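Local atomic coordinates of lipoprotein (Colwellia psychrerythraea, PDB entry 3O0Y), a protein that is of unknown function but may be related to metallopeptidases, as a putative lipoprotein of a family placed in the peptidase MA clan. Residues 74-77 with 78-82; 288-291 with 292-296; 137-140 with 141-144; 259-262 with 263-267; 160-163 with 164-168. One frame throughout, in Å; residues are numbered along the deposited sequence.

Contact 1 of 5, residues 74-77 with 78-82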
loop_
_atom_site.group_PDB
_atom_site.type_symbol
_atom_site.label_atom_id
_atom_site.label_comp_id
_atom_site.label_asym_id
_atom_site.label_seq_id
_atom_site.Cartn_x
_atom_site.Cartn_y
_atom_site.Cartn_z
ATOM N N GLU A 74 -20.313 11.877 11.961
ATOM C CA GLU A 74 -20.918 10.920 12.827
ATOM C C GLU A 74 -20.549 9.500 12.390
ATOM O O GLU A 74 -20.304 8.675 13.250
ATOM C CB GLU A 74 -22.425 11.080 12.872
ATOM C CG GLU A 74 -23.099 10.170 13.921
ATOM C CD GLU A 74 -22.765 10.515 15.398
ATOM O OE1 GLU A 74 -22.326 11.659 15.742
ATOM O OE2 GLU A 74 -22.981 9.613 16.250
ATOM N N ASN A 75 -20.449 9.257 11.079
ATOM C CA ASN A 75 -20.036 7.931 10.590
ATOM C C ASN A 75 -18.643 7.573 11.146
ATOM O O ASN A 75 -18.427 6.486 11.673
ATOM C CB ASN A 75 -19.977 7.910 9.070
ATOM C CG ASN A 75 -21.364 8.002 8.399
ATOM O OD1 ASN A 75 -22.381 7.538 8.954
ATOM N ND2 ASN A 75 -21.427 8.641 7.275
ATOM N N GLU A 76 -17.718 8.520 11.035
ATOM C CA GLU A 76 -16.346 8.300 11.442
ATOM C C GLU A 76 -16.233 8.161 12.944
ATOM O O GLU A 76 -15.507 7.289 13.462
ATOM C CB GLU A 76 -15.439 9.405 10.949
ATOM C CG GLU A 76 -15.104 9.271 9.466
ATOM C CD GLU A 76 -14.165 8.052 9.197
ATOM O OE1 GLU A 76 -13.032 7.983 9.767
ATOM O OE2 GLU A 76 -14.530 7.217 8.373
ATOM N N LYS A 77 -16.950 9.025 13.671
ATOM C CA LYS A 77 -16.965 8.912 15.133
ATOM C C LYS A 77 -17.447 7.526 15.607
ATOM O O LYS A 77 -16.823 6.899 16.458
ATOM C CB LYS A 77 -17.878 9.998 15.725
ATOM C CG LYS A 77 -18.018 9.898 17.280
ATOM C CD LYS A 77 -18.930 11.058 17.833
ATOM C CE LYS A 77 -18.667 11.200 19.382
ATOM N NZ LYS A 77 -19.783 11.955 20.027
ATOM N N GLN A 78 -18.549 7.016 15.029
ATOM C CA GLN A 78 -19.141 5.781 15.489
ATOM C C GLN A 78 -18.262 4.588 15.112
ATOM O O GLN A 78 -18.169 3.636 15.891
ATOM C CB GLN A 78 -20.544 5.543 14.929
ATOM C CG GLN A 78 -21.562 6.558 15.506
ATOM C CD GLN A 78 -22.976 6.408 14.865
ATOM O OE1 GLN A 78 -23.255 5.420 14.169
ATOM N NE2 GLN A 78 -23.873 7.379 15.141
ATOM N N LEU A 79 -17.654 4.640 13.916
ATOM C CA LEU A 79 -16.820 3.552 13.462
ATOM C C LEU A 79 -15.628 3.421 14.445
ATOM O O LEU A 79 -15.315 2.341 14.938
ATOM C CB LEU A 79 -16.291 3.808 12.026
ATOM C CG LEU A 79 -15.193 2.891 11.501
ATOM C CD1 LEU A 79 -15.652 1.502 11.518
ATOM C CD2 LEU A 79 -14.705 3.291 10.079
ATOM N N ARG A 80 -14.954 4.519 14.703
ATOM C CA ARG A 80 -13.759 4.542 15.528
ATOM C C ARG A 80 -14.109 4.149 16.977
ATOM O O ARG A 80 -13.372 3.414 17.645
ATOM C CB ARG A 80 -13.073 5.897 15.474
ATOM C CG ARG A 80 -12.669 6.336 14.076
ATOM C CD ARG A 80 -12.015 7.681 14.065
ATOM N NE ARG A 80 -11.909 8.229 12.767
ATOM C CZ ARG A 80 -11.147 9.279 12.422
ATOM N NH1 ARG A 80 -10.393 9.939 13.310
ATOM N NH2 ARG A 80 -11.295 9.757 11.189
ATOM N N ALA A 81 -15.192 4.707 17.494
ATOM C CA ALA A 81 -15.581 4.390 18.872
ATOM C C ALA A 81 -15.842 2.919 19.083
ATOM O O ALA A 81 -15.390 2.373 20.076
ATOM C CB ALA A 81 -16.803 5.202 19.292
ATOM N N GLU A 82 -16.497 2.278 18.119
ATOM C CA GLU A 82 -16.723 0.852 18.176
ATOM C C GLU A 82 -15.452 0.029 18.152
ATOM O O GLU A 82 -15.248 -0.870 18.986
ATOM C CB GLU A 82 -17.607 0.377 17.045
ATOM C CG GLU A 82 -17.852 -1.177 17.148
ATOM C CD GLU A 82 -18.895 -1.724 16.207
ATOM O OE1 GLU A 82 -19.427 -0.966 15.330
ATOM O OE2 GLU A 82 -19.201 -2.919 16.390
#

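Contact 2 of 5, residues 288-291 with 292-296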
loop_
_atom_site.group_PDB
_atom_site.type_symbol
_atom_site.label_atom_id
_atom_site.label_comp_id
_atom_site.label_asym_id
_atom_site.label_seq_id
_atom_site.Cartn_x
_atom_site.Cartn_y
_atom_site.Cartn_z
ATOM N N TYR A 288 2.329 12.938 14.302
ATOM C CA TYR A 288 3.452 12.293 13.635
ATOM C C TYR A 288 4.053 11.224 14.507
ATOM O O TYR A 288 4.378 10.125 14.004
ATOM C CB TYR A 288 4.497 13.334 13.197
ATOM C CG TYR A 288 5.577 12.726 12.308
ATOM C CD1 TYR A 288 5.231 12.087 11.115
ATOM C CD2 TYR A 288 6.935 12.843 12.636
ATOM C CE1 TYR A 288 6.219 11.528 10.303
ATOM C CE2 TYR A 288 7.910 12.331 11.797
ATOM C CZ TYR A 288 7.549 11.674 10.678
ATOM O OH TYR A 288 8.545 11.148 9.860
ATOM N N GLN A 289 4.171 11.472 15.810
ATOM C CA GLN A 289 4.703 10.426 16.703
ATOM C C GLN A 289 3.804 9.148 16.687
ATOM O O GLN A 289 4.279 7.990 16.649
ATOM C CB GLN A 289 4.972 10.934 18.137
ATOM C CG GLN A 289 5.864 9.963 18.957
ATOM C CD GLN A 289 7.319 9.830 18.384
ATOM O OE1 GLN A 289 7.891 8.702 18.092
ATOM N NE2 GLN A 289 7.932 10.989 18.220
ATOM N N ASP A 290 2.520 9.347 16.621
ATOM C CA ASP A 290 1.572 8.244 16.404
ATOM C C ASP A 290 1.725 7.547 15.059
ATOM O O ASP A 290 1.724 6.320 15.002
ATOM C CB ASP A 290 0.112 8.722 16.589
ATOM C CG ASP A 290 -0.897 7.566 16.388
ATOM O OD1 ASP A 290 -0.936 6.621 17.249
ATOM O OD2 ASP A 290 -1.506 7.532 15.292
ATOM N N ALA A 291 1.962 8.330 14.010
ATOM C CA ALA A 291 2.231 7.755 12.696
ATOM C C ALA A 291 3.479 6.911 12.703
ATOM O O ALA A 291 3.509 5.819 12.090
ATOM C CB ALA A 291 2.270 8.796 11.634
ATOM N N ILE A 292 4.501 7.349 13.398
ATOM C CA ILE A 292 5.723 6.552 13.517
ATOM C C ILE A 292 5.447 5.233 14.200
ATOM O O ILE A 292 5.961 4.184 13.767
ATOM C CB ILE A 292 6.833 7.377 14.297
ATOM C CG1 ILE A 292 7.282 8.538 13.471
ATOM C CG2 ILE A 292 8.071 6.507 14.692
ATOM C CD1 ILE A 292 8.273 9.496 14.213
ATOM N N LYS A 293 4.642 5.280 15.272
ATOM C CA LYS A 293 4.241 4.009 15.933
ATOM C C LYS A 293 3.415 3.085 14.991
ATOM O O LYS A 293 3.712 1.870 14.855
ATOM C CB LYS A 293 3.477 4.312 17.205
ATOM C CG LYS A 293 3.109 2.951 17.848
ATOM C CD LYS A 293 2.861 2.870 19.325
ATOM C CE LYS A 293 2.891 1.342 19.736
ATOM N NZ LYS A 293 4.210 0.571 19.515
ATOM N N GLN A 294 2.410 3.635 14.314
ATOM C CA GLN A 294 1.487 2.809 13.548
ATOM C C GLN A 294 2.046 2.359 12.203
ATOM O O GLN A 294 1.721 1.265 11.738
ATOM C CB GLN A 294 0.162 3.556 13.277
ATOM C CG GLN A 294 -0.654 3.997 14.497
ATOM C CD GLN A 294 -0.876 2.978 15.534
ATOM O OE1 GLN A 294 -1.167 1.783 15.262
ATOM N NE2 GLN A 294 -0.735 3.428 16.794
ATOM N N LEU A 295 2.777 3.246 11.548
ATOM C CA LEU A 295 3.276 2.973 10.191
ATOM C C LEU A 295 4.774 2.647 10.130
ATOM O O LEU A 295 5.262 1.986 9.191
ATOM C CB LEU A 295 2.889 4.164 9.291
ATOM C CG LEU A 295 1.379 4.422 9.119
ATOM C CD1 LEU A 295 1.174 5.735 8.330
ATOM C CD2 LEU A 295 0.708 3.188 8.399
ATOM N N GLY A 296 5.564 3.151 11.075
ATOM C CA GLY A 296 6.934 2.714 11.190
ATOM C C GLY A 296 7.202 1.620 12.158
ATOM O O GLY A 296 8.327 1.116 12.192
#

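Contact 3 of 5, residues 137-140 with 141-144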
loop_
_atom_site.group_PDB
_atom_site.type_symbol
_atom_site.label_atom_id
_atom_site.label_comp_id
_atom_site.label_asym_id
_atom_site.label_seq_id
_atom_site.Cartn_x
_atom_site.Cartn_y
_atom_site.Cartn_z
ATOM N N ILE A 137 -8.857 13.599 3.900
ATOM C CA ILE A 137 -9.907 12.764 3.280
ATOM C C ILE A 137 -9.934 12.975 1.774
ATOM O O ILE A 137 -10.244 12.049 1.037
ATOM C CB ILE A 137 -11.259 12.920 3.978
ATOM C CG1 ILE A 137 -12.235 11.849 3.540
ATOM C CG2 ILE A 137 -11.805 14.428 3.804
ATOM C CD1 ILE A 137 -13.482 11.733 4.426
ATOM N N VAL A 138 -9.620 14.197 1.320
ATOM C CA VAL A 138 -9.443 14.476 -0.089
ATOM C C VAL A 138 -7.980 14.889 -0.298
ATOM O O VAL A 138 -7.459 15.796 0.317
ATOM C CB VAL A 138 -10.396 15.601 -0.568
ATOM C CG1 VAL A 138 -10.115 15.973 -2.060
ATOM C CG2 VAL A 138 -11.911 15.243 -0.264
ATOM N N ASN A 139 -7.299 14.143 -1.155
ATOM C CA ASN A 139 -5.896 14.357 -1.422
ATOM C C ASN A 139 -5.601 13.875 -2.856
ATOM O O ASN A 139 -6.499 13.506 -3.587
ATOM C CB ASN A 139 -5.024 13.676 -0.356
ATOM C CG ASN A 139 -5.048 12.148 -0.431
ATOM O OD1 ASN A 139 -4.547 11.589 -1.396
ATOM N ND2 ASN A 139 -5.619 11.481 0.568
ATOM N N GLN A 140 -4.372 14.050 -3.292
ATOM C CA GLN A 140 -4.001 13.752 -4.673
ATOM C C GLN A 140 -3.713 12.290 -5.035
ATOM O O GLN A 140 -3.570 11.994 -6.181
ATOM C CB GLN A 140 -2.761 14.627 -5.028
ATOM C CG GLN A 140 -1.366 14.002 -4.783
ATOM C CD GLN A 140 -0.949 13.908 -3.279
ATOM O OE1 GLN A 140 -1.693 14.299 -2.373
ATOM N NE2 GLN A 140 0.218 13.309 -3.035
ATOM N N ILE A 141 -3.501 11.427 -4.064
ATOM C CA ILE A 141 -2.980 10.100 -4.256
ATOM C C ILE A 141 -3.992 9.010 -3.914
ATOM O O ILE A 141 -4.034 8.023 -4.617
ATOM C CB ILE A 141 -1.604 9.887 -3.571
ATOM C CG1 ILE A 141 -1.014 8.498 -3.819
ATOM C CG2 ILE A 141 -1.650 10.146 -2.040
ATOM C CD1 ILE A 141 0.517 8.402 -3.482
ATOM N N ASN A 142 -4.739 9.121 -2.812
ATOM C CA ASN A 142 -5.761 8.105 -2.469
ATOM C C ASN A 142 -6.929 8.743 -1.720
ATOM O O ASN A 142 -7.192 9.915 -1.873
ATOM C CB ASN A 142 -5.155 6.902 -1.704
ATOM C CG ASN A 142 -4.782 7.248 -0.263
ATOM O OD1 ASN A 142 -4.611 8.448 0.099
ATOM N ND2 ASN A 142 -4.686 6.205 0.570
ATOM N N GLY A 143 -7.618 7.971 -0.906
ATOM C CA GLY A 143 -8.850 8.443 -0.299
ATOM C C GLY A 143 -10.031 7.964 -1.122
ATOM O O GLY A 143 -9.862 7.492 -2.242
ATOM N N PRO A 144 -11.249 8.115 -0.556
ATOM C CA PRO A 144 -12.422 7.410 -1.136
ATOM C C PRO A 144 -12.714 7.823 -2.583
ATOM O O PRO A 144 -13.141 6.987 -3.393
ATOM C CB PRO A 144 -13.551 7.739 -0.173
ATOM C CG PRO A 144 -12.991 8.805 0.784
ATOM C CD PRO A 144 -11.509 8.678 0.764
HETATM O O HOH W 1 -8.688 11.918 -2.698
#

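Contact 4 of 5, residues 259-262 with 263-267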
loop_
_atom_site.group_PDB
_atom_site.type_symbol
_atom_site.label_atom_id
_atom_site.label_comp_id
_atom_site.label_asym_id
_atom_site.label_seq_id
_atom_site.Cartn_x
_atom_site.Cartn_y
_atom_site.Cartn_z
ATOM N N GLN A 259 -17.889 17.232 -9.092
ATOM C CA GLN A 259 -17.866 18.685 -9.266
ATOM C C GLN A 259 -18.078 19.407 -7.952
ATOM O O GLN A 259 -17.440 20.431 -7.706
ATOM C CB GLN A 259 -18.892 19.082 -10.345
ATOM C CG GLN A 259 -18.342 18.621 -11.749
ATOM C CD GLN A 259 -19.411 18.578 -12.875
ATOM O OE1 GLN A 259 -19.069 18.294 -14.010
ATOM N NE2 GLN A 259 -20.672 18.749 -12.537
ATOM N N SER A 260 -18.991 18.887 -7.154
ATOM C CA SER A 260 -19.281 19.348 -5.810
ATOM C C SER A 260 -18.019 19.396 -4.935
ATOM O O SER A 260 -17.763 20.322 -4.147
ATOM C CB SER A 260 -20.171 18.276 -5.148
ATOM O OG SER A 260 -21.058 18.938 -4.337
ATOM N N VAL A 261 -17.328 18.262 -4.917
ATOM C CA VAL A 261 -16.103 18.191 -4.082
ATOM C C VAL A 261 -14.978 19.085 -4.582
ATOM O O VAL A 261 -14.247 19.693 -3.785
ATOM C CB VAL A 261 -15.635 16.736 -3.927
ATOM C CG1 VAL A 261 -14.463 16.659 -2.951
ATOM C CG2 VAL A 261 -16.830 15.896 -3.441
ATOM N N GLU A 262 -14.827 19.146 -5.904
ATOM C CA GLU A 262 -13.877 20.030 -6.532
ATOM C C GLU A 262 -14.093 21.469 -6.066
ATOM O O GLU A 262 -13.159 22.129 -5.579
ATOM C CB GLU A 262 -14.002 19.899 -8.039
ATOM C CG GLU A 262 -12.946 20.658 -8.839
ATOM C CD GLU A 262 -13.359 20.818 -10.295
ATOM O OE1 GLU A 262 -14.099 19.935 -10.825
ATOM O OE2 GLU A 262 -12.929 21.811 -10.915
ATOM N N LYS A 263 -15.336 21.912 -6.103
ATOM C CA LYS A 263 -15.676 23.278 -5.712
ATOM C C LYS A 263 -15.395 23.481 -4.225
ATOM O O LYS A 263 -14.805 24.489 -3.850
ATOM C CB LYS A 263 -17.153 23.562 -6.030
ATOM C CG LYS A 263 -17.649 24.964 -5.641
ATOM C CD LYS A 263 -19.067 25.241 -6.169
ATOM C CE LYS A 263 -19.496 26.681 -5.782
ATOM N NZ LYS A 263 -20.979 26.816 -5.743
ATOM N N ALA A 264 -15.797 22.529 -3.381
ATOM C CA ALA A 264 -15.524 22.643 -1.945
ATOM C C ALA A 264 -14.031 22.777 -1.643
ATOM O O ALA A 264 -13.616 23.576 -0.773
ATOM C CB ALA A 264 -16.160 21.446 -1.178
ATOM N N SER A 265 -13.238 21.935 -2.312
ATOM C CA SER A 265 -11.804 21.935 -2.156
ATOM C C SER A 265 -11.208 23.257 -2.617
ATOM O O SER A 265 -10.370 23.846 -1.903
ATOM C CB SER A 265 -11.202 20.765 -2.929
ATOM O OG SER A 265 -11.650 19.536 -2.370
ATOM N N GLU A 266 -11.679 23.753 -3.770
ATOM C CA GLU A 266 -11.297 25.111 -4.205
ATOM C C GLU A 266 -11.559 26.200 -3.145
ATOM O O GLU A 266 -10.669 27.046 -2.903
ATOM C CB GLU A 266 -11.966 25.454 -5.544
ATOM C CG GLU A 266 -11.250 24.794 -6.701
ATOM C CD GLU A 266 -11.972 24.898 -8.053
ATOM O OE1 GLU A 266 -11.282 24.769 -9.081
ATOM O OE2 GLU A 266 -13.212 25.071 -8.094
ATOM N N GLN A 267 -12.727 26.172 -2.493
ATOM C CA GLN A 267 -13.032 27.080 -1.360
ATOM C C GLN A 267 -12.008 27.031 -0.238
ATOM O O GLN A 267 -11.813 28.003 0.435
ATOM C CB GLN A 267 -14.380 26.785 -0.651
ATOM C CG GLN A 267 -15.662 26.830 -1.449
ATOM C CD GLN A 267 -15.655 27.844 -2.527
ATOM O OE1 GLN A 267 -15.786 29.071 -2.272
ATOM N NE2 GLN A 267 -15.549 27.364 -3.758
#

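Contact 5 of 5, residues 160-163 with 164-168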
loop_
_atom_site.group_PDB
_atom_site.type_symbol
_atom_site.label_atom_id
_atom_site.label_comp_id
_atom_site.label_asym_id
_atom_site.label_seq_id
_atom_site.Cartn_x
_atom_site.Cartn_y
_atom_site.Cartn_z
ATOM N N THR A 160 -22.944 -11.143 -14.400
ATOM C CA THR A 160 -24.349 -11.538 -14.364
ATOM C C THR A 160 -25.158 -10.253 -14.330
ATOM O O THR A 160 -24.607 -9.165 -14.048
ATOM C CB THR A 160 -24.734 -12.357 -13.079
ATOM O OG1 THR A 160 -24.643 -11.504 -11.921
ATOM C CG2 THR A 160 -23.865 -13.574 -12.904
ATOM N N GLU A 161 -26.441 -10.334 -14.633
ATOM C CA GLU A 161 -27.307 -9.164 -14.615
ATOM C C GLU A 161 -27.329 -8.569 -13.213
ATOM O O GLU A 161 -27.355 -7.324 -13.042
ATOM C CB GLU A 161 -28.728 -9.571 -15.020
ATOM C CG GLU A 161 -29.705 -8.402 -15.039
ATOM C CD GLU A 161 -31.099 -8.751 -15.649
ATOM O OE1 GLU A 161 -31.361 -9.922 -16.013
ATOM O OE2 GLU A 161 -31.886 -7.811 -15.793
ATOM N N LYS A 162 -27.379 -9.451 -12.200
ATOM C CA LYS A 162 -27.449 -8.971 -10.785
ATOM C C LYS A 162 -26.191 -8.170 -10.426
ATOM O O LYS A 162 -26.291 -7.096 -9.810
ATOM C CB LYS A 162 -27.687 -10.141 -9.800
ATOM C CG LYS A 162 -27.530 -9.811 -8.363
ATOM C CD LYS A 162 -28.612 -8.877 -7.849
ATOM C CE LYS A 162 -28.379 -8.617 -6.335
ATOM N NZ LYS A 162 -29.446 -7.741 -5.810
ATOM N N GLU A 163 -25.030 -8.657 -10.841
ATOM C CA GLU A 163 -23.770 -7.916 -10.615
ATOM C C GLU A 163 -23.728 -6.600 -11.389
ATOM O O GLU A 163 -23.273 -5.604 -10.876
ATOM C CB GLU A 163 -22.589 -8.783 -10.949
ATOM C CG GLU A 163 -22.389 -9.935 -9.933
ATOM C CD GLU A 163 -21.301 -10.943 -10.295
ATOM O OE1 GLU A 163 -20.615 -10.868 -11.353
ATOM O OE2 GLU A 163 -21.079 -11.828 -9.449
ATOM N N ALA A 164 -24.276 -6.551 -12.602
ATOM C CA ALA A 164 -24.347 -5.271 -13.310
ATOM C C ALA A 164 -25.190 -4.282 -12.547
ATOM O O ALA A 164 -24.887 -3.098 -12.478
ATOM C CB ALA A 164 -24.953 -5.476 -14.700
ATOM N N LEU A 165 -26.279 -4.759 -12.003
ATOM C CA LEU A 165 -27.194 -3.898 -11.277
ATOM C C LEU A 165 -26.540 -3.431 -9.957
ATOM O O LEU A 165 -26.719 -2.284 -9.542
ATOM C CB LEU A 165 -28.517 -4.596 -11.025
ATOM C CG LEU A 165 -29.436 -4.778 -12.271
ATOM C CD1 LEU A 165 -30.619 -5.698 -11.959
ATOM C CD2 LEU A 165 -29.927 -3.423 -12.822
ATOM N N ASP A 166 -25.750 -4.270 -9.316
ATOM C CA ASP A 166 -24.970 -3.775 -8.145
ATOM C C ASP A 166 -24.023 -2.579 -8.433
ATOM O O ASP A 166 -23.845 -1.638 -7.601
ATOM C CB ASP A 166 -24.123 -4.875 -7.543
ATOM C CG ASP A 166 -24.932 -6.009 -6.889
ATOM O OD1 ASP A 166 -26.117 -5.836 -6.594
ATOM O OD2 ASP A 166 -24.352 -7.121 -6.720
ATOM N N TYR A 167 -23.441 -2.595 -9.631
ATOM C CA TYR A 167 -22.560 -1.507 -10.100
ATOM C C TYR A 167 -23.360 -0.225 -10.290
ATOM O O TYR A 167 -22.958 0.842 -9.828
ATOM C CB TYR A 167 -21.892 -1.992 -11.401
ATOM C CG TYR A 167 -20.811 -1.183 -12.025
ATOM C CD1 TYR A 167 -19.502 -1.304 -11.596
ATOM C CD2 TYR A 167 -21.090 -0.268 -13.049
ATOM C CE1 TYR A 167 -18.439 -0.631 -12.284
ATOM C CE2 TYR A 167 -20.046 0.376 -13.742
ATOM C CZ TYR A 167 -18.749 0.238 -13.313
ATOM O OH TYR A 167 -17.725 0.897 -13.951
ATOM N N ILE A 168 -24.554 -0.352 -10.874
ATOM C CA ILE A 168 -25.430 0.784 -11.100
ATOM C C ILE A 168 -25.895 1.415 -9.801
ATOM O O ILE A 168 -25.910 2.656 -9.645
ATOM C CB ILE A 168 -26.607 0.361 -12.038
ATOM C CG1 ILE A 168 -26.043 0.170 -13.441
ATOM C CG2 ILE A 168 -27.742 1.409 -12.041
ATOM C CD1 ILE A 168 -26.939 -0.729 -14.329
HETATM O O HOH W 2 -28.556 -4.525 -6.861
#

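Contact 1 of 5, residues 74-77 with 78-82
Glu74 and Gln78 meet one turn apart on helix 73-92, and they are joined twice. The backbone O of Glu74 accepts from Gln78 N at 3.0 Å, while Gln78 NE2 reaches Glu74 OE2 at 2.6 Å with an N-H...O angle of 164°. Bending of the glutamate chain at chi2 (67°) folds its carboxylate back toward the amide. OE2 lies near the amide plane and takes the donor on its anti lone pair; the carboxylate and amide planes stand 77° apart. At Asn75 the backbone carries the contact, through O to Leu79 N at 3.0 Å. Glu76 forms a salt bridge with Arg80, and one oxygen does all the work here: OE1 accepts from Arg80 NH2 at 2.9 Å and, along a more bent path, from Arg80 NE at 3.2 Å. OE1 sits at the edge of the guanidinium, close to its plane. Lys77 then closes the turn with its O, which Ala81 N meets at 2.9 Å. The other carboxylate oxygen of Glu76 pairs with Arg46, OE1 also receives the backbone N of Ile127, and Arg80 NH2 turns to Ile124 O. The chemistry thus differs by helix face: an exposed amide-carboxylate pair on one, and on the other a buried glutamate that two arginines probably keep ionised and that ties the helix to strand 126-128.

Contact 2 of 5, residues 288-291 with 292-296
Ile292 lays its CG1 over one face of the Tyr288 ring on helix 284-296, 4.2 Å from the ring centroid and 13° off the normal, which makes a CH-pi contact. Its CD1 sits above the CD2-CE2 side of the ring, 3.7 Å from Tyr288 CE2, and its backbone N donates to Tyr288 O at 2.8 Å. Lys293 contributes by its backbone, N to Gln289 O at 3.1 Å. Gln294 is bonded to Asp290 by both main chain and side chain. Its N meets Asp290 O at 2.9 Å, and its NE2 reaches Asp290 OD1 at 3.2 Å on the syn side, 32° out of the carboxylate plane. A bend at chi2 of Gln294 (-48°) turns the amide back so that NE2 reaches OD1. OD1 has its stronger partner in Arg114, with which it forms a salt bridge. Were Asp290 replaced by an alanine, Arg114 would probably lose this carboxylate partner and the Gln294 amide would be freer to rotate. Leu295 N completes the series to Ala291 O at 2.7 Å. Around this turn, Tyr288 OH bonds to Asp511 of helix 491-515, Ile292 packs on Pro302 and Ile305 of helix 302-326, and Gln294 and Leu295 lie against Tyr115 of helix 100-117.

Contact 3 of 5, residues 137-140 with 141-144
Asn139 OD1 accepts from two consecutive backbone amides, Ile141 N at 2.9 Å and Asn142 N at an equal 2.9 Å. The first donor lies in the carbonyl plane and the second is tilted 15° from it. The bond to Ile141 N is that of an Asx turn, and the same oxygen also takes Asn142 N. The placement depends on the asparagine's first torsion (chi1 70°), which sets CG between the backbone N and the carbonyl carbon and so directs the amide toward the following residues. The other end of the same amide is used as well: Asn139 ND2 donates to Asn142 OD1 at 3.2 Å and also to the carbonyl of Phe136. A leucine replacing Asn139 would probably leave the amides of Ile141 and Asn142 without their acceptor and free the turn to shift. Asn142 OD1 receives Trp549 NE1 too. Across the turn a water accepts from Asn139 N at 3.0 Å and donates to Asn142 O at 2.6 Å. Further out, Ile137 CG1 packs on Pro144 CG at 4.2 Å, the two side chains crossing at about a right angle. Gly143, whose backbone angles call for glycine, is the N-cap of helix 144-154, which Pro144 begins. The loop lies between strand 126-128, where Tyr126 meets Ile137 and Asn142, and helices 174-190 and 197-210, which cover Val138.

Contact 4 of 5, residues 259-262 with 263-267
Val261 and Ser265 carry a one-turn, i to i+4 contact near the C-terminal end of the long helix 236-268, on the side that faces helices 174-190 and 197-210. Two donors converge on Val261 O: Ser265 N at 2.9 Å and Ser265 OG at 3.0 Å. They come from opposite faces of the carbonyl plane, and the hydroxyl stands 37° out of it, well off a lone pair. The serine's OG lies anti to its carbonyl carbon (chi1 -64°), which turns it back along the helix to the preceding turn. This is the familiar back-bonding of a helical serine, whose hydroxyl shares the carbonyl already used by its own amide. OG also has a weak bond from Gln185. Two residues further on, Gln267 does something similar, its NE2 meeting Lys263 O at 3.0 Å. On the polar flank Glu262 and Glu266 run side by side; the former's OE2 comes within 3.9 Å of the latter's OE1, with carboxylate planes 67° apart, a like-charge approach that may raise the pKa of one of them, though Lys208 of helix 197-210, which touches Glu262, may offset this. Val261 faces Ala178, Ile182 and Leu207, and Ser265 faces Ile204.

Contact 5 of 5, residues 160-163 with 164-168
Backbone hydrogen bonds link Thr160 to Ala164 and the next residues likewise, each amide to the carbonyl four residues back, through the first two turns of helix 161-172. Ala164 N meets Thr160 O at 3.0 Å, and the series ends on the longer bond from Tyr167 N to Glu163 O at 3.3 Å. Charge supplies a second kind of tie. Lys162 NZ approaches Asp166 OD1 at 3.9 Å, a long salt bridge, with CE of the lysine nearer the same oxygen than NZ is. The lysine chain, bent at chi2 (68°), crosses the aspartate obliquely. A water donates to Asp166 OD1 at 2.8 Å and is only weakly met by NZ, so it partly bridges the two groups. Apolar contact is slight: Glu161 CG lies beside Leu165 CD1 at 4.2 Å, the two chains pointing the same way. Beyond the segment, Ala164 packs on Phe224 and Ile228 of helix 219-228, and Tyr167 OH bonds to Phe220 O. The arrangement is that of a helix N-terminus with a threonine N-cap: Thr160 OG1 accepts from Glu163 N at 3.1 Å, close to straight at 166°, and so supplies an acceptor to a first-turn amide, which has no partner from a preceding helical turn.

How the contacts relate
From the N terminus the order is contact 1, contact 3, contact 5, contact 4 and contact 2, all in series, with no nesting or crossing. Four each join neighbouring turns within a single helix, a different helix each time; contact 3 alone closes a turn outside regular structure, after strand 126-128 and just before helix 144-154. Helix 174-190 is a common neighbour, touched by side chains of contacts 1, 3 and 4. Contacts 3 and 4 touch directly where Val138 packs on Val261 and Ser265, Val138 CG2 and Val261 CG1 being 4.0 Å apart. Contact 5 leans on an earlier part of the helix that holds contact 4. Contacts 2 and 5 lie on opposite sides of the chain's centre, about 40 Å apart between centres.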